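Long-range contacts in glycosyl hydrolase, BNR repeat (Ralstonia eutropha, PDB 3B7F), which is probably a hydrolase, a putative glycosyl hydrolase with BNR repeats folded as a seven-bladed beta-propeller, whose substrate is not known: residues V23-A28 / Y386-A391; G32-A37 / W45-P50. One frame throughout, in Å; residues are numbered along the deposited sequence.

Contact 1: V23-A28 / Y386-A391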
loop_
_atom_site.group_PDB
_atom_site.type_symbol
_atom_site.label_atom_id
_atom_site.label_comp_id
_atom_site.label_asym_id
_atom_site.label_seq_id
_atom_site.Cartn_x
_atom_site.Cartn_y
_atom_site.Cartn_z
ATOM N N VAL A 23 17.689 -5.202 7.999
ATOM C CA VAL A 23 16.463 -4.784 7.336
ATOM C C VAL A 23 16.768 -3.504 6.547
ATOM O O VAL A 23 17.617 -2.683 6.939
ATOM C CB VAL A 23 15.318 -4.559 8.361
ATOM C CG1 VAL A 23 14.091 -3.921 7.721
ATOM C CG2 VAL A 23 14.928 -5.869 9.008
HETATM N N MSE A 24 16.067 -3.339 5.435
HETATM C CA MSE A 24 16.163 -2.170 4.622
HETATM C C MSE A 24 14.773 -1.602 4.496
HETATM O O MSE A 24 13.824 -2.355 4.414
HETATM C CB MSE A 24 16.720 -2.524 3.254
HETATM C CG MSE A 24 16.861 -1.310 2.318
HETATM SE SE MSE A 24 18.022 -1.645 0.786
HETATM C CE MSE A 24 19.704 -1.677 1.812
ATOM N N LEU A 25 14.661 -0.275 4.509
ATOM C CA LEU A 25 13.386 0.421 4.295
ATOM C C LEU A 25 13.615 1.287 3.075
ATOM O O LEU A 25 14.620 1.936 2.997
ATOM C CB LEU A 25 12.965 1.276 5.492
ATOM C CG LEU A 25 12.812 0.588 6.849
ATOM C CD1 LEU A 25 12.504 1.658 7.878
ATOM C CD2 LEU A 25 11.731 -0.532 6.843
ATOM N N LEU A 26 12.685 1.244 2.132
ATOM C CA LEU A 26 12.733 1.950 0.857
ATOM C C LEU A 26 11.717 3.054 1.006
ATOM O O LEU A 26 10.521 2.755 1.070
ATOM C CB LEU A 26 12.332 0.999 -0.276
ATOM C CG LEU A 26 12.896 -0.426 -0.262
ATOM C CD1 LEU A 26 12.353 -1.210 -1.516
ATOM C CD2 LEU A 26 14.410 -0.421 -0.201
ATOM N N VAL A 27 12.190 4.315 1.043
ATOM C CA VAL A 27 11.386 5.452 1.385
ATOM C C VAL A 27 11.170 6.378 0.195
ATOM O O VAL A 27 12.123 7.000 -0.288
ATOM C CB VAL A 27 12.055 6.277 2.532
ATOM C CG1 VAL A 27 11.139 7.419 2.965
ATOM C CG2 VAL A 27 12.436 5.382 3.717
ATOM N N ALA A 28 9.915 6.484 -0.240
ATOM C CA ALA A 28 9.514 7.309 -1.368
ATOM C C ALA A 28 8.983 8.620 -0.842
ATOM O O ALA A 28 8.105 8.619 0.027
ATOM C CB ALA A 28 8.428 6.591 -2.196
ATOM N N TYR A 386 5.516 9.519 0.997
ATOM C CA TYR A 386 4.419 8.804 0.309
ATOM C C TYR A 386 4.395 7.303 0.666
ATOM O O TYR A 386 3.336 6.770 0.970
ATOM C CB TYR A 386 4.495 8.938 -1.230
ATOM C CG TYR A 386 4.113 10.284 -1.793
ATOM C CD1 TYR A 386 2.838 10.786 -1.610
ATOM C CD2 TYR A 386 4.983 11.031 -2.558
ATOM C CE1 TYR A 386 2.457 12.024 -2.130
ATOM C CE2 TYR A 386 4.596 12.281 -3.098
ATOM C CZ TYR A 386 3.336 12.771 -2.865
ATOM O OH TYR A 386 2.889 13.987 -3.370
ATOM N N ALA A 387 5.564 6.662 0.697
ATOM C CA ALA A 387 5.657 5.230 0.923
ATOM C C ALA A 387 6.900 4.798 1.676
ATOM O O ALA A 387 7.961 5.395 1.530
ATOM C CB ALA A 387 5.623 4.493 -0.430
ATOM N N VAL A 388 6.744 3.724 2.458
ATOM C CA VAL A 388 7.824 3.098 3.210
ATOM C C VAL A 388 7.558 1.625 3.005
ATOM O O VAL A 388 6.440 1.186 3.192
ATOM C CB VAL A 388 7.844 3.457 4.696
ATOM C CG1 VAL A 388 9.020 2.771 5.385
ATOM C CG2 VAL A 388 7.909 4.984 4.891
ATOM N N GLN A 389 8.584 0.899 2.576
ATOM C CA GLN A 389 8.508 -0.497 2.259
ATOM C C GLN A 389 9.728 -1.259 2.790
ATOM O O GLN A 389 10.855 -0.838 2.597
ATOM C CB GLN A 389 8.447 -0.591 0.747
ATOM C CG GLN A 389 8.288 -1.950 0.161
ATOM C CD GLN A 389 6.913 -2.561 0.365
ATOM O OE1 GLN A 389 5.899 -1.958 0.029
ATOM N NE2 GLN A 389 6.889 -3.791 0.862
ATOM N N SER A 390 9.498 -2.386 3.448
ATOM C CA SER A 390 10.599 -3.242 3.891
ATOM C C SER A 390 11.224 -4.002 2.701
ATOM O O SER A 390 10.579 -4.222 1.663
ATOM C CB SER A 390 10.152 -4.219 4.967
ATOM O OG SER A 390 9.066 -5.009 4.531
ATOM N N ALA A 391 12.504 -4.354 2.861
ATOM C CA ALA A 391 13.290 -5.032 1.844
ATOM C C ALA A 391 14.434 -5.779 2.507
ATOM O O ALA A 391 14.855 -5.441 3.630
ATOM C CB ALA A 391 13.814 -4.042 0.797
#
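The closure of a seven-bladed beta-propeller brings Leu-26 against Gln-389 and Ala-391: the last strand of the chain, 385-391, pairs antiparallel with the first, 24-29, so that one four-stranded blade is built from both ends of the chain. Met-24 with Ala-391, Leu-26 with Gln-389 and Ala-28 with Ala-387 are the hydrogen-bonded pairs. At the middle one, Leu-26 N gives the bond to Gln-389 O, 2.8 Å long, and Gln-389 N returns one to Leu-26 O at 3.1 Å.

On the face of Leu-26 the small side chains of Ala-28, on Ile-57, and Ala-391, on Gln-62, suit the close fit against strand 56-62 of the next blade. Leu-26 CG, anti to the carbonyl carbon (chi1 -43°), lies 3.9 Å from Ala-391 CB. Its CD2 is 3.8 Å from the same methyl, and the side chain also packs on Ile-60. Ala-28 CB meets Ala-387 CB at 3.9 Å. The other face carries the branched side chains of Leu-25, Val-27 and Val-388, with Leu-25 CB 4.2 Å from Val-388 CG1; all three also pack on Ile-365 in the preceding blade. Ser-390 shares that face, and its hydroxyl is hydrogen-bonded to the carbonyl of Ala-348.

The ladder ends in a classic beta bulge, where Tyr-386 and Ala-387 both face Ala-28. Ala-28 O accepts two N-H groups from the same face of its carbonyl plane: Tyr-386 N at 2.9 Å and Ala-387 N at 3.3 Å.

Contact 2: G32-A37 / W45-P50. With EDO (1,2-ethanediol), chain I.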
loop_
_atom_site.group_PDB
_atom_site.type_symbol
_atom_site.label_atom_id
_atom_site.label_comp_id
_atom_site.label_asym_id
_atom_site.label_seq_id
_atom_site.Cartn_x
_atom_site.Cartn_y
_atom_site.Cartn_z
ATOM N N GLY A 32 12.350 12.798 -3.653
ATOM C CA GLY A 32 13.394 11.777 -3.822
ATOM C C GLY A 32 13.161 10.503 -3.051
ATOM O O GLY A 32 12.192 10.386 -2.289
ATOM N N ALA A 33 14.072 9.561 -3.282
ATOM C CA ALA A 33 14.119 8.269 -2.628
ATOM C C ALA A 33 15.250 8.269 -1.595
ATOM O O ALA A 33 16.355 8.766 -1.843
ATOM C CB ALA A 33 14.341 7.139 -3.639
ATOM N N TRP A 34 14.948 7.739 -0.419
ATOM C CA TRP A 34 15.936 7.540 0.625
ATOM C C TRP A 34 15.811 6.072 1.012
ATOM O O TRP A 34 14.800 5.436 0.733
ATOM C CB TRP A 34 15.725 8.467 1.808
ATOM C CG TRP A 34 16.342 9.819 1.727
ATOM C CD1 TRP A 34 17.518 10.206 2.301
ATOM C CD2 TRP A 34 15.803 10.987 1.097
ATOM N NE1 TRP A 34 17.738 11.530 2.069
ATOM C CE2 TRP A 34 16.705 12.036 1.330
ATOM C CE3 TRP A 34 14.668 11.236 0.311
ATOM C CZ2 TRP A 34 16.514 13.320 0.817
ATOM C CZ3 TRP A 34 14.465 12.522 -0.178
ATOM C CH2 TRP A 34 15.377 13.547 0.092
ATOM N N PHE A 35 16.881 5.556 1.608
ATOM C CA PHE A 35 17.011 4.160 1.961
ATOM C C PHE A 35 17.586 4.062 3.333
ATOM O O PHE A 35 18.566 4.755 3.636
ATOM C CB PHE A 35 17.923 3.464 0.972
ATOM C CG PHE A 35 17.399 3.493 -0.418
ATOM C CD1 PHE A 35 16.537 2.510 -0.858
ATOM C CD2 PHE A 35 17.718 4.539 -1.274
ATOM C CE1 PHE A 35 16.008 2.551 -2.145
ATOM C CE2 PHE A 35 17.204 4.576 -2.558
ATOM C CZ PHE A 35 16.354 3.574 -2.994
ATOM N N LEU A 36 16.964 3.235 4.174
ATOM C CA LEU A 36 17.427 3.041 5.556
ATOM C C LEU A 36 17.885 1.611 5.710
ATOM O O LEU A 36 17.198 0.720 5.267
ATOM C CB LEU A 36 16.346 3.399 6.581
ATOM C CG LEU A 36 16.200 4.867 6.937
ATOM C CD1 LEU A 36 14.798 5.180 7.443
ATOM C CD2 LEU A 36 17.307 5.293 7.960
ATOM N N ALA A 37 19.058 1.394 6.304
ATOM C CA ALA A 37 19.580 0.027 6.491
ATOM C C ALA A 37 19.937 -0.203 7.962
ATOM O O ALA A 37 20.611 0.625 8.570
ATOM C CB ALA A 37 20.791 -0.218 5.571
ATOM N N TRP A 45 20.530 2.412 12.651
ATOM C CA TRP A 45 20.177 2.558 11.241
ATOM C C TRP A 45 21.055 3.578 10.501
ATOM O O TRP A 45 21.465 4.574 11.061
ATOM C CB TRP A 45 18.711 2.970 11.094
ATOM C CG TRP A 45 17.739 1.924 11.578
ATOM C CD1 TRP A 45 17.402 1.676 12.859
ATOM C CD2 TRP A 45 16.970 1.009 10.780
ATOM N NE1 TRP A 45 16.485 0.673 12.924
ATOM C CE2 TRP A 45 16.200 0.236 11.665
ATOM C CE3 TRP A 45 16.863 0.768 9.411
ATOM C CZ2 TRP A 45 15.341 -0.770 11.233
ATOM C CZ3 TRP A 45 16.006 -0.242 8.977
ATOM C CH2 TRP A 45 15.248 -0.990 9.882
ATOM N N GLU A 46 21.284 3.316 9.221
ATOM C CA GLU A 46 22.108 4.131 8.357
ATOM C C GLU A 46 21.231 4.657 7.241
ATOM O O GLU A 46 20.548 3.892 6.604
ATOM C CB GLU A 46 23.224 3.246 7.807
ATOM C CG GLU A 46 24.243 3.887 6.894
ATOM C CD GLU A 46 25.371 2.901 6.519
ATOM O OE1 GLU A 46 26.071 2.396 7.442
ATOM O OE2 GLU A 46 25.555 2.646 5.301
ATOM N N LEU A 47 21.256 5.971 7.024
ATOM C CA LEU A 47 20.491 6.624 5.977
ATOM C C LEU A 47 21.338 6.861 4.717
ATOM O O LEU A 47 22.397 7.463 4.804
ATOM C CB LEU A 47 19.976 7.977 6.487
ATOM C CG LEU A 47 18.974 8.757 5.628
ATOM C CD1 LEU A 47 17.657 7.943 5.481
ATOM C CD2 LEU A 47 18.725 10.100 6.228
ATOM N N ARG A 48 20.861 6.380 3.569
ATOM C CA ARG A 48 21.458 6.657 2.268
ATOM C C ARG A 48 20.440 7.421 1.422
ATOM O O ARG A 48 19.241 7.160 1.489
ATOM C CB ARG A 48 21.899 5.361 1.555
ATOM C CG ARG A 48 21.971 5.448 -0.027
ATOM C CD ARG A 48 22.644 4.230 -0.712
ATOM N NE ARG A 48 21.935 3.829 -1.951
ATOM C CZ ARG A 48 21.066 2.794 -2.094
ATOM N NH1 ARG A 48 20.719 1.957 -1.082
ATOM N NH2 ARG A 48 20.528 2.572 -3.303
ATOM N N GLY A 49 20.941 8.349 0.616
ATOM C CA GLY A 49 20.149 9.149 -0.297
ATOM C C GLY A 49 20.467 10.621 -0.079
ATOM O O GLY A 49 21.268 10.946 0.780
ATOM N N PRO A 50 19.791 11.524 -0.812
ATOM C CA PRO A 50 18.747 11.226 -1.802
ATOM C C PRO A 50 19.227 10.557 -3.099
ATOM O O PRO A 50 20.383 10.719 -3.507
ATOM C CB PRO A 50 18.169 12.610 -2.158
ATOM C CG PRO A 50 19.201 13.573 -1.803
ATOM C CD PRO A 50 19.990 12.970 -0.650
HETATM C C1 EDO I . 22.003 2.010 2.853
HETATM O O1 EDO I . 22.632 3.083 3.565
HETATM C C2 EDO I . 22.993 0.869 2.600
HETATM O O2 EDO I . 23.801 0.596 3.761
#
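Phe-35 and Arg-48 form a hydrogen-bonded antiparallel pair in the hairpin of strands 32-38 and 45-51, the outer half of a propeller blade. Arg-48 N reaches Phe-35 O at 2.8 Å in an almost perfectly straight bond, and Phe-35 N answers to Arg-48 O. Ala-37 and Glu-46 repeat the exchange two residues along.

The side chains of the first pair stack as well. The Arg-48 chain bends at chi3 (139°), placing NE where the guanidinium can turn over Phe-35. It lies flat over one face of the ring, planes 7° apart, in a cation-pi contact with CZ 4.3 Å from the ring centroid. NH1 lies 3.7 Å from Phe-35 CG, while NH2 stands above the rim beside CE2 and CD2. Arginine suits this partly exposed place: its flat cation covers an aromatic face while its charge probably stays near solvent. Alongside Arg-48, against Ala-37 CB, a 1,2-ethanediol, probably from the crystallisation liquor, binds Glu-46 OE2 through O2 at 3.1 Å.

The Trp-34 ring lies on the Leu-36 and Leu-47 side. At the end of the pairing, Pro-50 CB sits over its six-membered ring in a CH-pi contact, 3.5 Å from CZ2. The cis peptide before Pro-50 lies against the indole, with Trp-34 NE1 3.5 Å from Pro-50 N. Glycine suits position 49, whose phi of 128° it adopts readily; Gly-49 CA makes an off-centre CH-pi contact with the five-membered ring. Leu-47 CD1 bridges Leu-36 CD2, 3.6 Å away, and Trp-34 CD1, while Trp-45 CE3 packs on Leu-36 CB.

The chemistry thus differs by face: a cation covers Phe-35 on one, whereas apolar and CH-pi contacts hold the other, though its outer edge is exposed.

Overall arrangement
The two contacts are neighbouring strand pairs of one four-stranded blade, ordered 45-51, 32-38, 24-29, 385-391, with centres about 9 Å apart. Contact 1 is the inner pair, its centre about 11 Å from the centre of the chain; contact 2, at about 20 Å, is the outer pair. The seam between them includes probable hydrogen bonds from Leu-25 N to Leu-36 O, 2.8 Å, and from Val-27 N to Trp-34 O, 2.9 Å. Contact 1 joins the chain ends and closes the ring, whereas contact 2 is a local hairpin. The 1,2-ethanediol bound by Glu-46 also approaches contact 1, its C2 4.2 Å from Met-24 CE, but is no evidence of a substrate site.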